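PDB 2E7Z: acetylene hydratase Ahy from Pelobacter acetylenicus, which catalyses the non-redox hydration of acetylene to acetaldehyde, using a tungsten-bis(molybdopterin guanine dinucleotide) cofactor and a [4Fe-4S] cluster. Local coordinates for residues G601-S606 and N715-I720; G642-V647 and M692-A697. All coordinates share one frame; numbering follows the deposited sequence.

In the fold
Both contacts lie in the C-terminal part of the chain, which carries the molybdopterin dinucleotide-binding domain of the double-psi barrel class. The chain leaves strand 596-600 into 601-606, runs through strand 644-648 to helix 691-694, and then returns by way of 715-720 into strand 720-726. Interaction 1 closes this whole loop; interaction 2 closes a shorter one inside it, from strand 644-648 to helix 691-694. Strand 720-726 lies between 596-600 and 644-648 in the mixed sheet, so both contacts hang on the same framework. Interaction 1 chiefly holds one dinucleotide, though R603 also reaches the other, which D696 of interaction 2 holds; L716 CD2 touches D696 OD2 at 3.9 Å, joining the two contacts directly.

Interaction 1: G601-S606 and N715-I720; sequences GLREDS and NLRGGI. With MGD (2-amino-5,6-dimercapto-7-methyl-3,7,8a,9-tetrahydro-8-oxa-1,3,9,10-tetraaza-anthracen-4-one guanosine dinucleotide), chain F.
R717 sets off with CG anti to its own carbonyl carbon (chi1 -70°) and then runs fully extended, which carries its guanidinium from the 715-720 turn to within 4.2 Å of G601, NH2 against CA. R603 starts in the same way but bends at chi2 (-57°), which lays its chain along the pterin, and its NH2 ends 4.4 Å from NH2 of R717. Between them lies the pyrophosphate of MGD (chain F). R717 NH2 donates to O2B at 3.2 Å in a fairly straight bond (158°), while the same oxygen lies over one face of the R603 guanidinium, which makes no hydrogen bond to it. The backbone grips the phosphate as well: R603 N gives O1B a bond of 2.6 Å, and L602 N points to O2B, though that separation is implausibly short as modelled. On its way in, R717 passes the guanine, with CD 3.7 Å from N7 and NH1 3.4 Å from C8; its NH1 also has a weak hydrogen bond to S293. The R603 chain packs against the pterin, CG 3.3 Å from O11, and its NH1 is hydrogen-bonded to O17 of the second dinucleotide (MGD, chain E). Behind R717 the turn is pinned by N715 ND2, bonded to G718 O at 2.7 Å. Two buried arginines close to one pyrophosphate probably offset its negative charge, and R603, which reaches both pterins, ties the two halves of the tungsten cofactor to each other.

Interaction 2: G642-V647 and M692-A697; sequences GEWIWV and MLHNDA. With MGD (2-amino-5,6-dimercapto-7-methyl-3,7,8a,9-tetrahydro-8-oxa-1,3,9,10-tetraaza-anthracen-4-one guanosine dinucleotide), chain E.
W644, the first residue of the strand, meets H694 at the end of helix 691-694 through its indole, CZ3 coming within 4.2 Å of CE1 of H694, the two rings meeting at a slant. The imidazole is held by a hydrogen bond from ND1 to K655 O, with L693 CB 3.8 Å above its plane, over its centre. I645 follows and faces the other way, onto I669. W646, on the same strand face as W644, brings only the end of its indole to the helix. CG lies beside the backbone N (chi1 -67°), and the six-membered ring comes nearer to L693, whose CD2 meets CH2 at 4.0 Å, at the ring edge and near its plane. V647 again turns away, to I669 and I671. The contact is light: one apolar touch and one of indole on imidazole, two tryptophans on one side of a strand touching two successive helix residues. Just past the helix, D696 holds the pterin of MGD (chain E): its OD2 accepts from N18 at 2.9 Å and N19 at 3.0 Å, while OD1 is hydrogen-bonded to H673 ND1, which probably helps orient the carboxylate. Strand 644-648 runs between 653-660 and 720-726, W644 and W646 forming cation-pi contacts with K655 and R653, and W646 also meeting the ring of Y725; strand 668-671 packs against I645 and V647, and helix 423-431 against M692 and A697.

Interaction 1: G601-S606 and N715-I720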
loop_
_atom_site.group_PDB
_atom_site.type_symbol
_atom_site.label_atom_id
_atom_site.label_comp_id
_atom_site.label_asym_id
_atom_site.label_seq_id
_atom_site.Cartn_x
_atom_site.Cartn_y
_atom_site.Cartn_z
ATOM N N GLY A 601 7.879 -5.601 9.639
ATOM C CA GLY A 601 8.141 -4.478 8.761
ATOM C C GLY A 601 9.576 -4.006 8.893
ATOM O O GLY A 601 10.484 -4.810 9.122
ATOM N N LEU A 602 9.748 -2.690 8.787
ATOM C CA LEU A 602 11.050 -2.002 8.762
ATOM C C LEU A 602 11.676 -2.203 7.399
ATOM O O LEU A 602 12.295 -3.227 7.104
ATOM C CB LEU A 602 11.987 -2.367 9.925
ATOM C CG LEU A 602 12.921 -1.228 10.401
ATOM C CD1 LEU A 602 13.873 -1.756 11.450
ATOM C CD2 LEU A 602 13.714 -0.591 9.312
ATOM N N ARG A 603 11.459 -1.207 6.553
ATOM C CA ARG A 603 11.914 -1.290 5.174
ATOM C C ARG A 603 13.427 -1.154 5.099
ATOM O O ARG A 603 14.026 -0.362 5.845
ATOM C CB ARG A 603 11.246 -0.209 4.337
ATOM C CG ARG A 603 9.734 -0.245 4.392
ATOM C CD ARG A 603 9.141 -1.580 3.962
ATOM N NE ARG A 603 7.684 -1.483 3.985
ATOM C CZ ARG A 603 6.836 -2.488 4.190
ATOM N NH1 ARG A 603 7.258 -3.732 4.392
ATOM N NH2 ARG A 603 5.536 -2.233 4.202
ATOM N N GLU A 604 14.026 -1.916 4.194
ATOM C CA GLU A 604 15.482 -1.999 4.082
ATOM C C GLU A 604 15.935 -1.243 2.856
ATOM O O GLU A 604 15.260 -1.268 1.806
ATOM C CB GLU A 604 15.940 -3.454 4.045
ATOM C CG GLU A 604 15.697 -4.125 5.404
ATOM C CD GLU A 604 15.935 -5.613 5.427
ATOM O OE1 GLU A 604 16.077 -6.233 4.358
ATOM O OE2 GLU A 604 15.959 -6.172 6.545
ATOM N N ASP A 605 17.056 -0.537 3.017
ATOM C CA ASP A 605 17.585 0.346 1.985
ATOM C C ASP A 605 17.671 -0.293 0.606
ATOM O O ASP A 605 17.321 0.354 -0.394
ATOM C CB ASP A 605 18.978 0.823 2.393
ATOM C CG ASP A 605 18.953 1.857 3.528
ATOM O OD1 ASP A 605 17.872 2.265 4.012
ATOM O OD2 ASP A 605 20.062 2.268 3.938
ATOM N N SER A 606 18.104 -1.556 0.558
ATOM C CA SER A 606 18.494 -2.209 -0.695
ATOM C C SER A 606 17.407 -3.030 -1.381
ATOM O O SER A 606 17.630 -3.539 -2.485
ATOM C CB SER A 606 19.719 -3.109 -0.473
ATOM O OG SER A 606 19.505 -3.995 0.626
ATOM N N ASN A 715 -3.605 -7.007 11.544
ATOM C CA ASN A 715 -2.736 -6.298 12.446
ATOM C C ASN A 715 -1.311 -6.884 12.329
ATOM O O ASN A 715 -1.122 -8.111 12.454
ATOM C CB ASN A 715 -3.305 -6.449 13.856
ATOM C CG ASN A 715 -2.335 -6.017 14.929
ATOM O OD1 ASN A 715 -2.350 -4.860 15.364
ATOM N ND2 ASN A 715 -1.483 -6.939 15.363
ATOM N N LEU A 716 -0.315 -6.008 12.118
ATOM C CA LEU A 716 1.103 -6.378 11.936
ATOM C C LEU A 716 2.049 -5.643 12.881
ATOM O O LEU A 716 3.216 -6.020 13.018
ATOM C CB LEU A 716 1.570 -6.024 10.507
ATOM C CG LEU A 716 1.390 -7.066 9.441
ATOM C CD1 LEU A 716 -0.107 -7.185 9.049
ATOM C CD2 LEU A 716 2.293 -6.729 8.253
ATOM N N ARG A 717 1.556 -4.552 13.466
ATOM C CA ARG A 717 2.416 -3.599 14.152
ATOM C C ARG A 717 1.912 -3.451 15.579
ATOM O O ARG A 717 0.947 -2.734 15.847
ATOM C CB ARG A 717 2.430 -2.272 13.385
ATOM C CG ARG A 717 3.172 -2.378 12.072
ATOM C CD ARG A 717 3.174 -1.069 11.286
ATOM N NE ARG A 717 3.849 -1.321 10.015
ATOM C CZ ARG A 717 5.014 -0.808 9.619
ATOM N NH1 ARG A 717 5.661 0.127 10.328
ATOM N NH2 ARG A 717 5.534 -1.226 8.483
ATOM N N GLY A 718 2.575 -4.179 16.477
ATOM C CA GLY A 718 2.100 -4.367 17.842
ATOM C C GLY A 718 0.963 -5.374 17.838
ATOM O O GLY A 718 0.594 -5.898 16.787
ATOM N N GLY A 719 0.421 -5.658 19.012
ATOM C CA GLY A 719 -0.850 -6.376 19.113
ATOM C C GLY A 719 -0.771 -7.867 18.916
ATOM O O GLY A 719 -1.797 -8.548 18.896
ATOM N N ILE A 720 0.452 -8.358 18.804
ATOM C CA ILE A 720 0.733 -9.786 18.614
ATOM C C ILE A 720 1.916 -10.127 19.506
ATOM O O ILE A 720 2.874 -9.363 19.577
ATOM C CB ILE A 720 1.121 -10.112 17.142
ATOM C CG1 ILE A 720 -0.059 -9.928 16.181
ATOM C CG2 ILE A 720 1.656 -11.529 17.003
ATOM C CD1 ILE A 720 0.439 -9.996 14.714
HETATM P PB MGD F . 9.215 0.692 8.054
HETATM O O1B MGD F . 10.603 0.988 7.550
HETATM O O2B MGD F . 8.680 -0.703 7.900
HETATM O O3B MGD F . 8.148 1.670 7.353
HETATM O O3A MGD F . 7.897 3.196 5.405
HETATM P PA MGD F . 8.272 3.222 6.960
HETATM O O1A MGD F . 7.132 3.884 7.692
HETATM O O2A MGD F . 9.666 3.806 7.091
HETATM O "O5'" MGD F . 9.151 1.090 9.614
HETATM C "C5'" MGD F . 9.606 2.388 9.949
HETATM C "C4'" MGD F . 9.410 2.624 11.435
HETATM O "O4'" MGD F . 8.054 2.341 11.800
HETATM C "C3'" MGD F . 10.301 1.703 12.264
HETATM O "O3'" MGD F . 11.311 2.484 12.904
HETATM C "C2'" MGD F . 9.369 1.072 13.275
HETATM O "O2'" MGD F . 9.868 1.065 14.611
HETATM C "C1'" MGD F . 8.140 1.966 13.161
HETATM N N9 MGD F . 6.905 1.337 13.668
HETATM C C8 MGD F . 6.543 0.042 13.603
HETATM N N7 MGD F . 5.329 -0.174 14.173
HETATM C C5 MGD F . 4.915 1.027 14.645
HETATM C C6 MGD F . 3.731 1.548 15.362
HETATM O O6 MGD F . 2.815 0.779 15.723
HETATM N N1 MGD F . 3.687 2.861 15.631
HETATM C C2 MGD F . 4.664 3.721 15.277
HETATM N N2 MGD F . 4.526 5.035 15.580
HETATM N N3 MGD F . 5.780 3.311 14.612
HETATM C C4 MGD F . 5.944 2.015 14.289
HETATM C C10 MGD F . 6.897 2.369 4.811
HETATM C C11 MGD F . 7.075 2.628 3.318
HETATM O O11 MGD F . 8.458 2.446 2.972
HETATM C C12 MGD F . 6.185 1.767 2.446
HETATM S S12 MGD F . 4.623 1.350 2.958
HETATM C C13 MGD F . 6.606 1.318 1.251
HETATM S S13 MGD F . 5.584 0.496 0.162
HETATM C C14 MGD F . 8.028 1.486 0.824
HETATM N N15 MGD F . 8.780 0.261 1.066
HETATM C C16 MGD F . 10.127 0.330 0.991
HETATM C C17 MGD F . 10.997 -0.853 0.820
HETATM O O17 MGD F . 10.513 -2.006 0.747
HETATM N N18 MGD F . 12.326 -0.650 0.760
HETATM C C19 MGD F . 12.887 0.574 0.859
HETATM N N19 MGD F . 14.230 0.681 0.777
HETATM N N20 MGD F . 12.153 1.704 1.025
HETATM C C21 MGD F . 10.808 1.636 1.099
HETATM N N22 MGD F . 10.080 2.751 1.274
HETATM C C23 MGD F . 8.667 2.660 1.580
#

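Interaction 2: G642-V647 and M692-A697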
loop_
_atom_site.group_PDB
_atom_site.type_symbol
_atom_site.label_atom_id
_atom_site.label_comp_id
_atom_site.label_asym_id
_atom_site.label_seq_id
_atom_site.Cartn_x
_atom_site.Cartn_y
_atom_site.Cartn_z
ATOM N N GLY A 642 23.847 -12.247 15.749
ATOM C CA GLY A 642 24.487 -12.963 14.638
ATOM C C GLY A 642 24.254 -14.458 14.514
ATOM O O GLY A 642 24.909 -15.117 13.710
ATOM N N GLU A 643 23.295 -14.995 15.266
ATOM C CA GLU A 643 22.956 -16.417 15.153
ATOM C C GLU A 643 21.505 -16.600 14.672
ATOM O O GLU A 643 20.665 -15.740 14.923
ATOM C CB GLU A 643 23.199 -17.145 16.483
ATOM C CG GLU A 643 24.605 -16.950 17.095
ATOM C CD GLU A 643 25.740 -17.415 16.199
ATOM O OE1 GLU A 643 25.560 -18.411 15.456
ATOM O OE2 GLU A 643 26.825 -16.783 16.253
ATOM N N TRP A 644 21.242 -17.716 13.991
ATOM C CA TRP A 644 19.902 -18.007 13.430
ATOM C C TRP A 644 18.890 -18.425 14.486
ATOM O O TRP A 644 19.198 -19.243 15.368
ATOM C CB TRP A 644 20.017 -19.075 12.347
ATOM C CG TRP A 644 20.682 -18.556 11.097
ATOM C CD1 TRP A 644 22.023 -18.514 10.830
ATOM C CD2 TRP A 644 20.029 -17.965 9.961
ATOM N NE1 TRP A 644 22.240 -17.948 9.589
ATOM C CE2 TRP A 644 21.033 -17.611 9.034
ATOM C CE3 TRP A 644 18.687 -17.711 9.631
ATOM C CZ2 TRP A 644 20.742 -17.009 7.801
ATOM C CZ3 TRP A 644 18.396 -17.118 8.403
ATOM C CH2 TRP A 644 19.423 -16.779 7.504
ATOM N N ILE A 645 17.679 -17.875 14.377
ATOM C CA ILE A 645 16.632 -18.128 15.346
ATOM C C ILE A 645 15.312 -18.396 14.622
ATOM O O ILE A 645 15.162 -18.055 13.444
ATOM C CB ILE A 645 16.437 -16.937 16.335
ATOM C CG1 ILE A 645 16.084 -15.632 15.613
ATOM C CG2 ILE A 645 17.689 -16.695 17.186
ATOM C CD1 ILE A 645 15.495 -14.570 16.528
ATOM N N TRP A 646 14.359 -19.000 15.330
ATOM C CA TRP A 646 12.971 -18.957 14.911
ATOM C C TRP A 646 12.266 -17.841 15.676
ATOM O O TRP A 646 12.501 -17.625 16.872
ATOM C CB TRP A 646 12.277 -20.283 15.218
ATOM C CG TRP A 646 12.756 -21.444 14.426
ATOM C CD1 TRP A 646 13.591 -22.454 14.855
ATOM C CD2 TRP A 646 12.407 -21.757 13.072
ATOM N NE1 TRP A 646 13.789 -23.366 13.836
ATOM C CE2 TRP A 646 13.062 -22.964 12.735
ATOM C CE3 TRP A 646 11.596 -21.135 12.110
ATOM C CZ2 TRP A 646 12.935 -23.556 11.468
ATOM C CZ3 TRP A 646 11.457 -21.736 10.856
ATOM C CH2 TRP A 646 12.136 -22.930 10.548
ATOM N N VAL A 647 11.378 -17.138 14.993
ATOM C CA VAL A 647 10.482 -16.215 15.664
ATOM C C VAL A 647 9.091 -16.777 15.423
ATOM O O VAL A 647 8.705 -17.019 14.279
ATOM C CB VAL A 647 10.617 -14.776 15.131
ATOM C CG1 VAL A 647 9.630 -13.857 15.825
ATOM C CG2 VAL A 647 12.066 -14.289 15.329
ATOM N N MET A 692 8.267 -19.825 2.397
ATOM C CA MET A 692 7.569 -20.455 3.525
ATOM C C MET A 692 8.404 -20.467 4.794
ATOM O O MET A 692 7.887 -20.788 5.859
ATOM C CB MET A 692 7.123 -21.885 3.167
ATOM C CG MET A 692 6.236 -22.007 1.880
ATOM S SD MET A 692 4.715 -21.026 1.873
ATOM C CE MET A 692 3.771 -21.900 3.149
ATOM N N LEU A 693 9.675 -20.099 4.671
ATOM C CA LEU A 693 10.619 -20.089 5.796
ATOM C C LEU A 693 10.932 -18.681 6.294
ATOM O O LEU A 693 11.213 -18.494 7.469
ATOM C CB LEU A 693 11.929 -20.787 5.396
ATOM C CG LEU A 693 11.873 -22.313 5.290
ATOM C CD1 LEU A 693 13.217 -22.832 4.780
ATOM C CD2 LEU A 693 11.510 -22.956 6.632
ATOM N N HIS A 694 10.903 -17.684 5.413
ATOM C CA HIS A 694 11.444 -16.371 5.785
ATOM C C HIS A 694 10.499 -15.175 5.652
ATOM O O HIS A 694 10.941 -14.065 5.983
ATOM C CB HIS A 694 12.738 -16.067 5.006
ATOM C CG HIS A 694 13.738 -17.165 5.063
ATOM N ND1 HIS A 694 14.380 -17.527 6.229
ATOM C CD2 HIS A 694 14.226 -17.970 4.092
ATOM C CE1 HIS A 694 15.213 -18.521 5.975
ATOM N NE2 HIS A 694 15.150 -18.803 4.684
ATOM N N ASN A 695 9.247 -15.372 5.201
ATOM C CA ASN A 695 8.362 -14.234 5.036
ATOM C C ASN A 695 7.509 -14.023 6.267
ATOM O O ASN A 695 7.023 -14.998 6.874
ATOM C CB ASN A 695 7.433 -14.417 3.827
ATOM C CG ASN A 695 6.715 -13.146 3.475
ATOM O OD1 ASN A 695 5.460 -13.107 3.344
ATOM N ND2 ASN A 695 7.465 -12.092 3.346
ATOM N N ASP A 696 7.272 -12.748 6.601
ATOM C CA ASP A 696 6.455 -12.398 7.767
ATOM C C ASP A 696 5.028 -12.961 7.720
ATOM O O ASP A 696 4.451 -13.271 8.756
ATOM C CB ASP A 696 6.427 -10.881 8.028
ATOM C CG ASP A 696 5.823 -10.075 6.889
ATOM O OD1 ASP A 696 6.008 -10.462 5.713
ATOM O OD2 ASP A 696 5.174 -9.046 7.170
ATOM N N ALA A 697 4.460 -13.101 6.524
ATOM C CA ALA A 697 3.060 -13.548 6.444
ATOM C C ALA A 697 2.871 -14.962 6.979
ATOM O O ALA A 697 1.739 -15.376 7.261
ATOM C CB ALA A 697 2.533 -13.400 5.033
HETATM P PB MGD E . 5.461 -7.530 -3.639
HETATM O O1B MGD E . 4.516 -8.377 -2.824
HETATM O O2B MGD E . 6.924 -7.605 -3.396
HETATM O O3B MGD E . 5.092 -5.973 -3.529
HETATM O O3A MGD E . 3.039 -5.020 -2.439
HETATM P PA MGD E . 3.749 -5.162 -3.880
HETATM O O1A MGD E . 4.226 -3.840 -4.402
HETATM O O2A MGD E . 2.816 -6.000 -4.702
HETATM O "O5'" MGD E . 5.160 -7.900 -5.179
HETATM C "C5'" MGD E . 5.572 -7.005 -6.198
HETATM C "C4'" MGD E . 5.890 -7.859 -7.409
HETATM O "O4'" MGD E . 6.010 -6.973 -8.532
HETATM C "C3'" MGD E . 7.251 -8.545 -7.336
HETATM O "O3'" MGD E . 7.068 -9.959 -7.516
HETATM C "C2'" MGD E . 8.112 -7.929 -8.459
HETATM O "O2'" MGD E . 9.037 -8.818 -9.116
HETATM C "C1'" MGD E . 7.045 -7.466 -9.414
HETATM N N9 MGD E . 7.380 -6.313 -10.263
HETATM C C8 MGD E . 8.088 -5.209 -9.918
HETATM N N7 MGD E . 8.103 -4.318 -10.923
HETATM C C5 MGD E . 7.328 -4.830 -11.905
HETATM C C6 MGD E . 6.901 -4.425 -13.234
HETATM O O6 MGD E . 7.250 -3.330 -13.722
HETATM N N1 MGD E . 6.085 -5.274 -13.880
HETATM C C2 MGD E . 5.725 -6.477 -13.444
HETATM N N2 MGD E . 4.890 -7.237 -14.209
HETATM N N3 MGD E . 6.085 -6.915 -12.241
HETATM C C4 MGD E . 6.860 -6.131 -11.465
HETATM C C10 MGD E . 3.432 -3.926 -1.609
HETATM C C11 MGD E . 2.387 -3.810 -0.520
HETATM O O11 MGD E . 2.531 -4.984 0.277
HETATM C C12 MGD E . 2.626 -2.566 0.299
HETATM S S12 MGD E . 2.757 -1.070 -0.520
HETATM C C13 MGD E . 2.675 -2.621 1.641
HETATM S S13 MGD E . 3.067 -1.263 2.591
HETATM C C14 MGD E . 2.412 -3.877 2.413
HETATM N N15 MGD E . 3.617 -4.403 3.034
HETATM C C16 MGD E . 3.440 -5.607 3.650
HETATM C C17 MGD E . 4.177 -6.041 4.845
HETATM O O17 MGD E . 5.023 -5.288 5.377
HETATM N N18 MGD E . 3.898 -7.262 5.344
HETATM C C19 MGD E . 2.978 -8.098 4.800
HETATM N N19 MGD E . 2.750 -9.313 5.342
HETATM N N20 MGD E . 2.294 -7.771 3.696
HETATM C C21 MGD E . 2.469 -6.578 3.115
HETATM N N22 MGD E . 1.752 -6.259 2.034
HETATM C C23 MGD E . 1.774 -4.921 1.482
#